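Local atomic coordinates of protein-disulfide isomerase (Novosphingobium aromaticivorans, PDB entry 3GMF), a protein that probably acts as a thiol-disulfide oxidoreductase or isomerase of the thioredoxin superfamily, handling disulfide bonds in other proteins. Residues L69-V74 against F80-A85; H8-P13 against G44-G49. All coordinates share one frame; numbering follows the deposited sequence. Where two conformers were deposited one is given.

Interaction 1. Residues L69-V74 against F80-A85; sequences LITNCV and FTLHTA
Leu82 reaches across to Thr71, Val74 and Ile70 and gives the largest share of the buried surface. Its CB starts toward helix 62-73, and with CG anti to the backbone N (chi1 -160°) the branch point comes over the methyl of Thr71, CG at 4.2 Å from Thr71 CG2. Beyond CG the branches diverge. CD2 runs on to Val74 and Ile70: it sits in the fork of the Val74 methyls, CG1 at 3.9 Å and CG2 at 4.1 Å from Leu82 CD2, and Ile70 CG2 lies 4.2 Å from the same CD2. CD1 turns off from these residues, and the Leu82 side chain also packs on Arg133 of a loop. Thr71 CG2, anti to its carbonyl carbon, is also 4.2 Å from the backbone N of His83. This rotation leaves Thr71 OG1 to hydrogen-bond Tyr25 OH, which also bonds His83 ND1, so one hydroxyl bridges both helices. No hydrogen bond runs directly between the segments. The Cys73-Cys143 disulfide links helix 62-73 to helix 137-144. The axes of helical segments 69-73 and 80-85 approach to 9.2 Å and run antiparallel at 161°, a helical hairpin consistent with the helical insertion of DsbA-like thioredoxin folds.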
loop_
_atom_site.group_PDB
_atom_site.type_symbol
_atom_site.label_atom_id
_atom_site.label_comp_id
_atom_site.label_asym_id
_atom_site.label_seq_id
_atom_site.Cartn_x
_atom_site.Cartn_y
_atom_site.Cartn_z
ATOM N N LEU A 69 2.050 2.201 -8.361
ATOM C CA LEU A 69 2.797 1.830 -9.572
ATOM C C LEU A 69 4.268 1.644 -9.250
ATOM O O LEU A 69 4.861 0.646 -9.669
ATOM C CB LEU A 69 2.601 2.843 -10.703
ATOM C CG LEU A 69 1.207 2.792 -11.334
ATOM C CD1 LEU A 69 0.945 4.134 -12.048
ATOM C CD2 LEU A 69 1.012 1.548 -12.244
ATOM N N ILE A 70 4.829 2.551 -8.457
ATOM C CA ILE A 70 6.246 2.503 -8.087
ATOM C C ILE A 70 6.540 1.242 -7.277
ATOM O O ILE A 70 7.392 0.441 -7.675
ATOM C CB ILE A 70 6.710 3.766 -7.339
ATOM C CG1 ILE A 70 6.429 5.041 -8.164
ATOM C CG2 ILE A 70 8.197 3.674 -6.978
ATOM C CD1 ILE A 70 6.606 6.347 -7.374
ATOM N N THR A 71 5.810 1.037 -6.176
ATOM C CA THR A 71 6.085 -0.129 -5.304
ATOM C C THR A 71 5.837 -1.480 -6.010
ATOM O O THR A 71 6.519 -2.475 -5.721
ATOM C CB THR A 71 5.318 -0.043 -3.954
ATOM O OG1 THR A 71 3.910 -0.184 -4.200
ATOM C CG2 THR A 71 5.583 1.298 -3.262
ATOM N N ASN A 72 4.914 -1.507 -6.971
ATOM C CA ASN A 72 4.637 -2.740 -7.712
ATOM C C ASN A 72 5.533 -2.996 -8.928
ATOM O O ASN A 72 5.441 -4.080 -9.516
ATOM C CB ASN A 72 3.160 -2.843 -8.103
ATOM C CG ASN A 72 2.267 -3.166 -6.912
ATOM O OD1 ASN A 72 1.928 -4.330 -6.677
ATOM N ND2 ASN A 72 1.889 -2.133 -6.151
ATOM N N CYS A 73 6.400 -2.052 -9.246
ATOM C CA CYS A 73 7.267 -2.209 -10.448
ATOM C C CYS A 73 8.603 -2.781 -10.054
ATOM O O CYS A 73 9.276 -3.274 -10.916
ATOM C CB CYS A 73 7.416 -0.912 -11.275
ATOM S SG CYS A 73 8.596 0.351 -10.679
ATOM N N VAL A 74 8.961 -2.767 -8.787
ATOM C CA VAL A 74 10.208 -3.360 -8.293
ATOM C C VAL A 74 10.064 -4.878 -8.095
ATOM O O VAL A 74 8.947 -5.376 -7.953
ATOM C CB VAL A 74 10.718 -2.669 -6.984
ATOM C CG1 VAL A 74 11.122 -1.224 -7.240
ATOM C CG2 VAL A 74 9.702 -2.775 -5.845
ATOM N N PHE A 80 8.697 -4.871 -0.054
ATOM C CA PHE A 80 8.371 -4.598 1.344
ATOM C C PHE A 80 9.160 -3.448 1.936
ATOM O O PHE A 80 8.598 -2.665 2.703
ATOM C CB PHE A 80 8.428 -5.868 2.205
ATOM C CG PHE A 80 7.175 -6.684 2.127
ATOM C CD1 PHE A 80 6.072 -6.352 2.914
ATOM C CD2 PHE A 80 7.073 -7.758 1.246
ATOM C CE1 PHE A 80 4.900 -7.085 2.838
ATOM C CE2 PHE A 80 5.879 -8.505 1.162
ATOM C CZ PHE A 80 4.802 -8.158 1.959
ATOM N N THR A 81 10.439 -3.320 1.564
ATOM C CA THR A 81 11.236 -2.177 2.016
ATOM C C THR A 81 10.683 -0.867 1.459
ATOM O O THR A 81 10.569 0.116 2.179
ATOM C CB THR A 81 12.745 -2.302 1.690
ATOM O OG1 THR A 81 12.929 -2.867 0.386
ATOM C CG2 THR A 81 13.426 -3.174 2.724
ATOM N N LEU A 82 10.310 -0.876 0.188
ATOM C CA LEU A 82 9.795 0.318 -0.472
ATOM C C LEU A 82 8.388 0.714 0.020
ATOM O O LEU A 82 8.130 1.899 0.294
ATOM C CB LEU A 82 9.804 0.105 -1.980
ATOM C CG LEU A 82 9.753 1.369 -2.846
ATOM C CD1 LEU A 82 10.731 2.454 -2.345
ATOM C CD2 LEU A 82 10.030 0.986 -4.282
ATOM N N HIS A 83 7.502 -0.270 0.109
ATOM C CA HIS A 83 6.162 -0.106 0.684
ATOM C C HIS A 83 6.241 0.485 2.092
ATOM O O HIS A 83 5.562 1.461 2.392
ATOM C CB HIS A 83 5.432 -1.458 0.688
ATOM C CG HIS A 83 4.125 -1.455 1.430
ATOM N ND1 HIS A 83 2.939 -1.053 0.847
ATOM C CD2 HIS A 83 3.817 -1.816 2.698
ATOM C CE1 HIS A 83 1.961 -1.156 1.732
ATOM N NE2 HIS A 83 2.468 -1.629 2.860
ATOM N N THR A 84 7.100 -0.083 2.945
ATOM C CA THR A 84 7.268 0.408 4.316
ATOM C C THR A 84 7.802 1.840 4.330
ATOM O O THR A 84 7.336 2.658 5.131
ATOM C CB THR A 84 8.160 -0.567 5.171
ATOM O OG1 THR A 84 7.415 -1.769 5.421
ATOM C CG2 THR A 84 8.551 0.048 6.500
ATOM N N ALA A 85 8.746 2.138 3.430
ATOM C CA ALA A 85 9.326 3.485 3.311
ATOM C C ALA A 85 8.274 4.554 2.970
ATOM O O ALA A 85 8.176 5.573 3.659
ATOM C CB ALA A 85 10.469 3.511 2.290
#

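Interaction 2. Residues H8-P13 against G44-G49; sequences HLLGNP and GMVQPG
Val46 lays its CG1 methyl over the backbone of Gly11 and against the branch point of Leu10. The methyl is 3.7 Å from Gly11 CA, and the same Val46 CG1 is 4.0 Å from Gly11 N, so it rests on main chain at a residue that has no side chain to interpose. Leu10 meets the same methyl with its branch point: its CG, anti to the backbone N (chi1 -173°), stands 4.0 Å from Val46 CG1, and the two side chains run at about a right angle to each other. Gly11 has a positive phi, 95°, and its backbone angles would jam a CB against the carbonyl O of Leu10; lacking one, its CA can also lie directly under the valine methyl. A water supplies the polar link. It accepts from Asn12 N at 2.9 Å and donates to Val46 O at 2.9 Å, joining the loop to the end of the helix where no direct hydrogen bond does. Val46 O has a second donor, Gly49 N, in the Schellman motif closed by the positive phi of Gly49. The contact lies at the surface, where edge strand 7-10, antiparallel to strand 51-57, meets the C-terminal turn of helix 28-46; Val46 also packs on Ile53 of strand 51-57, Leu10 on Phe80 of helix 76-88, and neighbouring Met45 on Ile192 and Leu196 of helix 185-196.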
loop_
_atom_site.group_PDB
_atom_site.type_symbol
_atom_site.label_atom_id
_atom_site.label_comp_id
_atom_site.label_asym_id
_atom_site.label_seq_id
_atom_site.Cartn_x
_atom_site.Cartn_y
_atom_site.Cartn_z
ATOM N N HIS A 8 1.020 -8.926 -2.046
ATOM C CA HIS A 8 2.407 -9.292 -1.707
ATOM C C HIS A 8 2.463 -10.035 -0.393
ATOM O O HIS A 8 1.852 -9.612 0.588
ATOM C CB HIS A 8 3.275 -8.053 -1.624
ATOM C CG HIS A 8 3.684 -7.526 -2.963
ATOM N ND1 HIS A 8 2.919 -6.630 -3.672
ATOM C CD2 HIS A 8 4.767 -7.791 -3.732
ATOM C CE1 HIS A 8 3.511 -6.358 -4.820
ATOM N NE2 HIS A 8 4.640 -7.042 -4.876
ATOM N N LEU A 9 3.204 -11.141 -0.357
ATOM C CA LEU A 9 3.194 -11.981 0.832
ATOM C C LEU A 9 4.505 -11.906 1.601
ATOM O O LEU A 9 5.578 -12.095 1.028
ATOM C CB LEU A 9 2.880 -13.428 0.466
ATOM C CG LEU A 9 2.632 -14.412 1.615
ATOM C CD1 LEU A 9 1.347 -14.112 2.382
ATOM C CD2 LEU A 9 2.583 -15.815 1.024
ATOM N N LEU A 10 4.399 -11.631 2.898
ATOM C CA LEU A 10 5.547 -11.641 3.810
ATOM C C LEU A 10 5.449 -12.877 4.687
ATOM O O LEU A 10 4.433 -13.100 5.352
ATOM C CB LEU A 10 5.582 -10.379 4.683
ATOM C CG LEU A 10 6.827 -10.187 5.562
ATOM C CD1 LEU A 10 8.104 -10.262 4.734
ATOM C CD2 LEU A 10 6.781 -8.875 6.350
ATOM N N GLY A 11 6.490 -13.704 4.657
ATOM C CA GLY A 11 6.494 -14.933 5.427
ATOM C C GLY A 11 6.033 -16.144 4.642
ATOM O O GLY A 11 5.823 -16.081 3.423
ATOM N N ASN A 12 5.866 -17.246 5.364
ATOM C CA ASN A 12 5.648 -18.556 4.769
ATOM C C ASN A 12 4.220 -18.741 4.290
ATOM O O ASN A 12 3.292 -18.600 5.076
ATOM C CB ASN A 12 6.014 -19.653 5.781
ATOM C CG ASN A 12 6.260 -21.000 5.126
ATOM O OD1 ASN A 12 5.364 -21.592 4.517
ATOM N ND2 ASN A 12 7.481 -21.501 5.266
ATOM N N PRO A 13 4.046 -19.090 2.997
ATOM C CA PRO A 13 2.734 -19.317 2.383
ATOM C C PRO A 13 1.910 -20.406 3.065
ATOM O O PRO A 13 0.676 -20.349 3.045
ATOM C CB PRO A 13 3.083 -19.735 0.950
ATOM C CG PRO A 13 4.441 -19.208 0.716
ATOM C CD PRO A 13 5.140 -19.270 2.026
ATOM N N GLY A 44 7.073 -11.175 16.264
ATOM C CA GLY A 44 6.081 -11.986 16.971
ATOM C C GLY A 44 5.480 -13.120 16.158
ATOM O O GLY A 44 5.090 -14.154 16.716
ATOM N N MET A 45 5.407 -12.946 14.838
ATOM C CA MET A 45 4.587 -13.838 14.016
ATOM C C MET A 45 5.261 -14.388 12.756
ATOM O O MET A 45 5.234 -15.603 12.508
ATOM C CB MET A 45 3.260 -13.137 13.654
ATOM C CG MET A 45 2.214 -14.035 13.003
ATOM S SD MET A 45 0.697 -13.190 12.457
ATOM C CE MET A 45 1.203 -12.365 10.959
ATOM N N VAL A 46 5.852 -13.491 11.973
ATOM C CA VAL A 46 6.409 -13.823 10.671
ATOM C C VAL A 46 7.735 -14.588 10.802
ATOM O O VAL A 46 7.886 -15.678 10.226
ATOM C CB VAL A 46 6.576 -12.546 9.801
ATOM C CG1 VAL A 46 7.221 -12.867 8.453
ATOM C CG2 VAL A 46 5.215 -11.872 9.589
ATOM N N GLN A 47 8.668 -14.013 11.563
ATOM C CA GLN A 47 9.989 -14.620 11.761
ATOM C C GLN A 47 9.885 -16.024 12.381
ATOM O O GLN A 47 10.543 -16.952 11.894
ATOM C CB GLN A 47 10.925 -13.691 12.554
ATOM C CG GLN A 47 12.423 -13.984 12.393
ATOM C CD GLN A 47 12.979 -14.951 13.433
ATOM O OE1 GLN A 47 14.069 -15.495 13.261
ATOM N NE2 GLN A 47 12.235 -15.161 14.518
ATOM N N PRO A 48 9.038 -16.214 13.437
ATOM C CA PRO A 48 8.908 -17.619 13.875
ATOM C C PRO A 48 8.096 -18.555 12.964
ATOM O O PRO A 48 7.940 -19.731 13.295
ATOM C CB PRO A 48 8.190 -17.506 15.231
ATOM C CG PRO A 48 8.189 -16.071 15.580
ATOM C CD PRO A 48 8.231 -15.332 14.306
ATOM N N GLY A 49 7.565 -18.052 11.848
ATOM C CA GLY A 49 6.799 -18.881 10.910
ATOM C C GLY A 49 5.396 -19.237 11.369
ATOM O O GLY A 49 4.781 -20.179 10.849
HETATM O O HOH W 1 5.977 -16.709 8.254
#

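From the N terminus, the chain lays down edge strand 7-10, then strand 17-23 and helix 28-46, whose end returns to residues 8-13; interaction 2 thereby closes a loop of 30 residues that takes in strand 17-23 and most of helix 28-46. Strand 51-57 follows, and helices 62-73 and 76-88 form interaction 1, which closes a far shorter loop of five residues. The two loops come in series, neither nesting nor crossing, with centres about 18 Å apart. Their segments nevertheless meet: Phe80 CZ packs 3.6 Å from Leu10 CB, and Asn72 OD1 lies 3.2 Å from His8 CE1. Strand 7-10 thus joins the helical hairpin to the sheet and to helix 28-46.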